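Local coordinates for autophagy protein 5 (Saccharomyces cerevisiae, PDB 2DYO), which acts in autophagic vesicle formation and cytoplasm-to-vacuole transport, and is also required for mitophagy and for selective degradation of the nucleus, at residues 154-168 with 191-204. Numbering follows the deposited sequence.
Sequences VCFILNGSSKAIMSL and ISNKISSSRPRHIP
Leu158 and Pro200 bring the two backbones to a CA–CA distance of 4.6 Å, where the end of helix 142-159 meets the loop that follows helix 185-195, and Arg201 N donates to Leu158 O (3.0 Å). The Asn159 amide works with both ends. Asn159 ND2 reaches Ile195 O at 2.9 Å, the acceptor only 6° out of the amide plane, while Asn159 OD1 takes the Ser196 OG proton at 2.8 Å on an in-plane lone pair. Two bonds therefore fix the rotation of the amide, and one of them occupies a carbonyl of the last helical turn. Losing the amide to an alanine here would probably leave Ile195 O and Ser196 OG without these partners and the hydroxyl freer to turn. Beside the amide, Ala164 CB sits against the same Ile195 O.

Leu158 and Ile195 carry the apolar side. Leu158 CD2 lies against Pro200 CG (3.6 Å), alongside it, and also meets Pro204 CD, the leucine crossing that ring at about a right angle. Ile195 CG2 packs on Cys155 CB at 3.7 Å. With Ile157 CG2 anti to the backbone N, this methyl packs on Pro204 CG (3.5 Å) and His202 CB. Tyr270 of helix 266-273 also touches Leu158 and Pro204. Farther along, Leu168 CD1 touches Ile191 CG2 at 3.8 Å. Water 1 joins Ile157 O to His202 ND1, in the plane of the imidazole. The Asn159 bonds thus hold two helix ends of the bundle together, while the Arg201 bond and the water bridge reach the chain leading to strand 205-208 of the second ubiquitin-like domain; Leu158 and Ile157 pack on Pro200 and Pro204 at the same junction.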
loop_
_atom_site.group_PDB
_atom_site.type_symbol
_atom_site.label_atom_id
_atom_site.label_comp_id
_atom_site.label_asym_id
_atom_site.label_seq_id
_atom_site.Cartn_x
_atom_site.Cartn_y
_atom_site.Cartn_z
ATOM N N VAL A 154 -10.402 -8.289 -8.396
ATOM C CA VAL A 154 -9.273 -9.199 -8.557
ATOM C C VAL A 154 -9.755 -10.617 -8.855
ATOM O O VAL A 154 -9.270 -11.254 -9.782
ATOM C CB VAL A 154 -8.374 -9.205 -7.293
ATOM C CG1 VAL A 154 -7.370 -10.342 -7.358
ATOM C CG2 VAL A 154 -7.644 -7.874 -7.184
ATOM N N CYS A 155 -10.725 -11.101 -8.084
ATOM C CA CYS A 155 -11.257 -12.446 -8.298
ATOM C C CYS A 155 -11.734 -12.591 -9.742
ATOM O O CYS A 155 -11.415 -13.570 -10.424
ATOM C CB CYS A 155 -12.417 -12.718 -7.331
ATOM S SG CYS A 155 -13.156 -14.370 -7.441
ATOM N N PHE A 156 -12.485 -11.597 -10.204
ATOM C CA PHE A 156 -13.007 -11.583 -11.564
ATOM C C PHE A 156 -11.890 -11.564 -12.605
ATOM O O PHE A 156 -11.962 -12.259 -13.616
ATOM C CB PHE A 156 -13.903 -10.365 -11.775
ATOM C CG PHE A 156 -14.487 -10.287 -13.151
ATOM C CD1 PHE A 156 -15.442 -11.211 -13.567
ATOM C CD2 PHE A 156 -14.058 -9.317 -14.049
ATOM C CE1 PHE A 156 -15.959 -11.172 -14.859
ATOM C CE2 PHE A 156 -14.570 -9.268 -15.349
ATOM C CZ PHE A 156 -15.523 -10.199 -15.754
ATOM N N ILE A 157 -10.864 -10.756 -12.359
ATOM C CA ILE A 157 -9.736 -10.650 -13.280
ATOM C C ILE A 157 -8.958 -11.967 -13.346
ATOM O O ILE A 157 -8.616 -12.447 -14.432
ATOM C CB ILE A 157 -8.784 -9.501 -12.848
ATOM C CG1 ILE A 157 -9.521 -8.162 -12.972
ATOM C CG2 ILE A 157 -7.516 -9.505 -13.708
ATOM C CD1 ILE A 157 -8.807 -6.980 -12.328
ATOM N N LEU A 158 -8.702 -12.556 -12.181
ATOM C CA LEU A 158 -7.964 -13.813 -12.096
ATOM C C LEU A 158 -8.731 -15.048 -12.551
ATOM O O LEU A 158 -8.183 -15.888 -13.266
ATOM C CB LEU A 158 -7.485 -14.053 -10.660
ATOM C CG LEU A 158 -6.377 -13.158 -10.105
ATOM C CD1 LEU A 158 -6.215 -13.429 -8.612
ATOM C CD2 LEU A 158 -5.069 -13.433 -10.842
ATOM N N ASN A 159 -9.994 -15.158 -12.145
ATOM C CA ASN A 159 -10.797 -16.332 -12.479
ATOM C C ASN A 159 -11.796 -16.209 -13.626
ATOM O O ASN A 159 -12.317 -17.217 -14.103
ATOM C CB ASN A 159 -11.543 -16.814 -11.232
ATOM C CG ASN A 159 -10.627 -16.998 -10.040
ATOM O OD1 ASN A 159 -9.466 -17.386 -10.191
ATOM N ND2 ASN A 159 -11.146 -16.734 -8.841
ATOM N N GLY A 160 -12.066 -14.988 -14.070
ATOM C CA GLY A 160 -13.030 -14.806 -15.138
ATOM C C GLY A 160 -14.416 -14.582 -14.554
ATOM O O GLY A 160 -15.347 -14.198 -15.263
ATOM N N SER A 161 -14.551 -14.834 -13.254
ATOM C CA SER A 161 -15.816 -14.637 -12.549
ATOM C C SER A 161 -15.508 -14.306 -11.095
ATOM O O SER A 161 -14.397 -14.545 -10.616
ATOM C CB SER A 161 -16.687 -15.899 -12.606
ATOM O OG SER A 161 -16.241 -16.871 -11.677
ATOM N N SER A 162 -16.493 -13.760 -10.393
ATOM C CA SER A 162 -16.313 -13.396 -8.994
ATOM C C SER A 162 -16.949 -14.435 -8.083
ATOM O O SER A 162 -17.192 -14.174 -6.906
ATOM C CB SER A 162 -16.945 -12.028 -8.728
ATOM O OG SER A 162 -18.334 -12.062 -9.005
ATOM N N LYS A 163 -17.202 -15.622 -8.620
ATOM C CA LYS A 163 -17.834 -16.683 -7.846
ATOM C C LYS A 163 -17.089 -17.111 -6.584
ATOM O O LYS A 163 -17.699 -17.280 -5.525
ATOM C CB LYS A 163 -18.075 -17.902 -8.738
ATOM C CG LYS A 163 -18.815 -19.024 -8.033
ATOM C CD LYS A 163 -19.402 -20.017 -9.018
ATOM C CE LYS A 163 -20.278 -21.035 -8.300
ATOM N NZ LYS A 163 -20.939 -21.968 -9.250
ATOM N N ALA A 164 -15.776 -17.288 -6.690
ATOM C CA ALA A 164 -14.973 -17.714 -5.551
ATOM C C ALA A 164 -15.101 -16.814 -4.324
ATOM O O ALA A 164 -15.221 -17.306 -3.199
ATOM C CB ALA A 164 -13.509 -17.818 -5.959
ATOM N N ILE A 165 -15.075 -15.502 -4.530
ATOM C CA ILE A 165 -15.162 -14.580 -3.403
ATOM C C ILE A 165 -16.587 -14.414 -2.880
ATOM O O ILE A 165 -16.793 -14.205 -1.686
ATOM C CB ILE A 165 -14.567 -13.186 -3.765
ATOM C CG1 ILE A 165 -14.426 -12.337 -2.498
ATOM C CG2 ILE A 165 -15.440 -12.482 -4.790
ATOM C CD1 ILE A 165 -13.834 -10.954 -2.748
ATOM N N MET A 166 -17.568 -14.521 -3.767
ATOM C CA MET A 166 -18.966 -14.382 -3.364
ATOM C C MET A 166 -19.438 -15.596 -2.571
ATOM O O MET A 166 -20.452 -15.537 -1.871
ATOM C CB MET A 166 -19.854 -14.194 -4.595
ATOM C CG MET A 166 -19.552 -12.933 -5.382
ATOM S SD MET A 166 -19.912 -11.420 -4.467
ATOM C CE MET A 166 -18.341 -11.030 -3.741
ATOM N N SER A 167 -18.693 -16.691 -2.673
ATOM C CA SER A 167 -19.038 -17.925 -1.979
ATOM C C SER A 167 -18.501 -18.003 -0.558
ATOM O O SER A 167 -18.819 -18.937 0.175
ATOM C CB SER A 167 -18.544 -19.131 -2.779
ATOM O OG SER A 167 -19.205 -19.195 -4.030
ATOM N N LEU A 168 -17.676 -17.037 -0.169
ATOM C CA LEU A 168 -17.140 -17.029 1.187
ATOM C C LEU A 168 -18.302 -16.715 2.126
ATOM O O LEU A 168 -19.245 -16.036 1.729
ATOM C CB LEU A 168 -16.075 -15.940 1.338
ATOM C CG LEU A 168 -14.789 -16.032 0.515
ATOM C CD1 LEU A 168 -13.922 -14.800 0.807
ATOM C CD2 LEU A 168 -14.040 -17.299 0.864
ATOM N N ILE A 191 -7.500 -17.158 3.371
ATOM C CA ILE A 191 -8.587 -16.628 2.561
ATOM C C ILE A 191 -8.166 -16.154 1.170
ATOM O O ILE A 191 -8.857 -16.433 0.187
ATOM C CB ILE A 191 -9.317 -15.479 3.291
ATOM C CG1 ILE A 191 -9.782 -15.956 4.667
ATOM C CG2 ILE A 191 -10.526 -15.030 2.488
ATOM C CD1 ILE A 191 -10.707 -17.152 4.618
ATOM N N SER A 192 -7.042 -15.446 1.073
ATOM C CA SER A 192 -6.599 -14.957 -0.233
ATOM C C SER A 192 -6.393 -16.115 -1.205
ATOM O O SER A 192 -6.751 -16.025 -2.383
ATOM C CB SER A 192 -5.316 -14.117 -0.102
ATOM O OG SER A 192 -4.258 -14.825 0.525
ATOM N N ASN A 193 -5.834 -17.214 -0.713
ATOM C CA ASN A 193 -5.616 -18.380 -1.561
ATOM C C ASN A 193 -6.940 -19.002 -2.008
ATOM O O ASN A 193 -7.062 -19.468 -3.138
ATOM C CB ASN A 193 -4.759 -19.412 -0.826
ATOM C CG ASN A 193 -3.278 -19.077 -0.879
ATOM O OD1 ASN A 193 -2.471 -19.653 -0.151
ATOM N ND2 ASN A 193 -2.914 -18.145 -1.756
ATOM N N LYS A 194 -7.931 -18.993 -1.121
ATOM C CA LYS A 194 -9.248 -19.544 -1.431
ATOM C C LYS A 194 -9.927 -18.803 -2.570
ATOM O O LYS A 194 -10.656 -19.405 -3.358
ATOM C CB LYS A 194 -10.176 -19.473 -0.214
ATOM C CG LYS A 194 -9.882 -20.455 0.891
ATOM C CD LYS A 194 -11.060 -20.522 1.859
ATOM C CE LYS A 194 -12.353 -20.878 1.126
ATOM N NZ LYS A 194 -13.504 -21.071 2.056
ATOM N N ILE A 195 -9.707 -17.494 -2.637
ATOM C CA ILE A 195 -10.312 -16.669 -3.676
ATOM C C ILE A 195 -9.786 -17.075 -5.039
ATOM O O ILE A 195 -10.510 -17.021 -6.032
ATOM C CB ILE A 195 -10.015 -15.171 -3.449
ATOM C CG1 ILE A 195 -10.648 -14.710 -2.136
ATOM C CG2 ILE A 195 -10.553 -14.350 -4.619
ATOM C CD1 ILE A 195 -10.377 -13.264 -1.794
ATOM N N SER A 196 -8.518 -17.475 -5.080
ATOM C CA SER A 196 -7.885 -17.919 -6.319
ATOM C C SER A 196 -6.507 -18.519 -6.078
ATOM O O SER A 196 -5.625 -17.873 -5.505
ATOM C CB SER A 196 -7.755 -16.765 -7.313
ATOM O OG SER A 196 -7.249 -17.243 -8.551
ATOM N N SER A 197 -6.333 -19.760 -6.520
ATOM C CA SER A 197 -5.068 -20.468 -6.371
ATOM C C SER A 197 -4.715 -21.156 -7.687
ATOM O O SER A 197 -3.750 -21.921 -7.766
ATOM C CB SER A 197 -5.171 -21.503 -5.248
ATOM O OG SER A 197 -6.167 -22.471 -5.534
ATOM N N SER A 198 -5.511 -20.875 -8.716
ATOM C CA SER A 198 -5.305 -21.444 -10.043
ATOM C C SER A 198 -4.477 -20.476 -10.884
ATOM O O SER A 198 -4.136 -19.389 -10.420
ATOM C CB SER A 198 -6.655 -21.677 -10.719
ATOM O OG SER A 198 -7.326 -20.445 -10.924
ATOM N N ARG A 199 -4.158 -20.864 -12.117
ATOM C CA ARG A 199 -3.379 -19.994 -12.991
ATOM C C ARG A 199 -4.285 -18.920 -13.597
ATOM O O ARG A 199 -5.299 -19.217 -14.227
ATOM C CB ARG A 199 -2.685 -20.797 -14.100
ATOM C CG ARG A 199 -1.564 -20.015 -14.797
ATOM C CD ARG A 199 -0.607 -20.931 -15.551
ATOM N NE ARG A 199 0.598 -20.230 -16.000
ATOM C CZ ARG A 199 0.641 -19.372 -17.017
ATOM N NH1 ARG A 199 -0.457 -19.097 -17.712
ATOM N NH2 ARG A 199 1.785 -18.785 -17.340
ATOM N N PRO A 200 -3.911 -17.648 -13.409
ATOM C CA PRO A 200 -4.615 -16.452 -13.881
ATOM C C PRO A 200 -5.075 -16.409 -15.339
ATOM O O PRO A 200 -4.360 -16.830 -16.249
ATOM C CB PRO A 200 -3.620 -15.329 -13.582
ATOM C CG PRO A 200 -2.888 -15.834 -12.382
ATOM C CD PRO A 200 -2.651 -17.279 -12.743
ATOM N N ARG A 201 -6.280 -15.888 -15.545
ATOM C CA ARG A 201 -6.832 -15.710 -16.882
ATOM C C ARG A 201 -6.303 -14.352 -17.355
ATOM O O ARG A 201 -6.035 -14.141 -18.542
ATOM C CB ARG A 201 -8.358 -15.687 -16.825
ATOM C CG ARG A 201 -9.002 -17.064 -16.750
ATOM C CD ARG A 201 -8.727 -17.826 -18.031
ATOM N NE ARG A 201 -9.666 -18.921 -18.242
ATOM C CZ ARG A 201 -10.046 -19.345 -19.443
ATOM N NH1 ARG A 201 -10.904 -20.348 -19.555
ATOM N NH2 ARG A 201 -9.575 -18.755 -20.534
ATOM N N HIS A 202 -6.161 -13.438 -16.397
ATOM C CA HIS A 202 -5.636 -12.091 -16.637
ATOM C C HIS A 202 -4.861 -11.679 -15.395
ATOM O O HIS A 202 -5.066 -12.241 -14.324
ATOM C CB HIS A 202 -6.761 -11.079 -16.863
ATOM C CG HIS A 202 -7.437 -11.195 -18.193
ATOM N ND1 HIS A 202 -8.609 -11.898 -18.375
ATOM C CD2 HIS A 202 -7.117 -10.678 -19.402
ATOM C CE1 HIS A 202 -8.981 -11.808 -19.640
ATOM N NE2 HIS A 202 -8.093 -11.073 -20.285
ATOM N N ILE A 203 -3.972 -10.700 -15.522
ATOM C CA ILE A 203 -3.212 -10.246 -14.359
ATOM C C ILE A 203 -3.703 -8.892 -13.841
ATOM O O ILE A 203 -3.771 -7.916 -14.597
ATOM C CB ILE A 203 -1.697 -10.091 -14.673
ATOM C CG1 ILE A 203 -1.089 -11.433 -15.094
ATOM C CG2 ILE A 203 -0.963 -9.552 -13.438
ATOM C CD1 ILE A 203 -1.007 -12.467 -13.985
ATOM N N PRO A 204 -4.064 -8.824 -12.547
ATOM C CA PRO A 204 -4.536 -7.584 -11.924
ATOM C C PRO A 204 -3.275 -6.745 -11.721
ATOM O O PRO A 204 -2.577 -6.890 -10.709
ATOM C CB PRO A 204 -5.118 -8.056 -10.587
ATOM C CG PRO A 204 -5.460 -9.512 -10.837
ATOM C CD PRO A 204 -4.274 -9.970 -11.645
HETATM O O HOH W 1 -10.374 -12.725 -16.450
HETATM O O HOH W 2 -7.834 -18.795 -12.711
#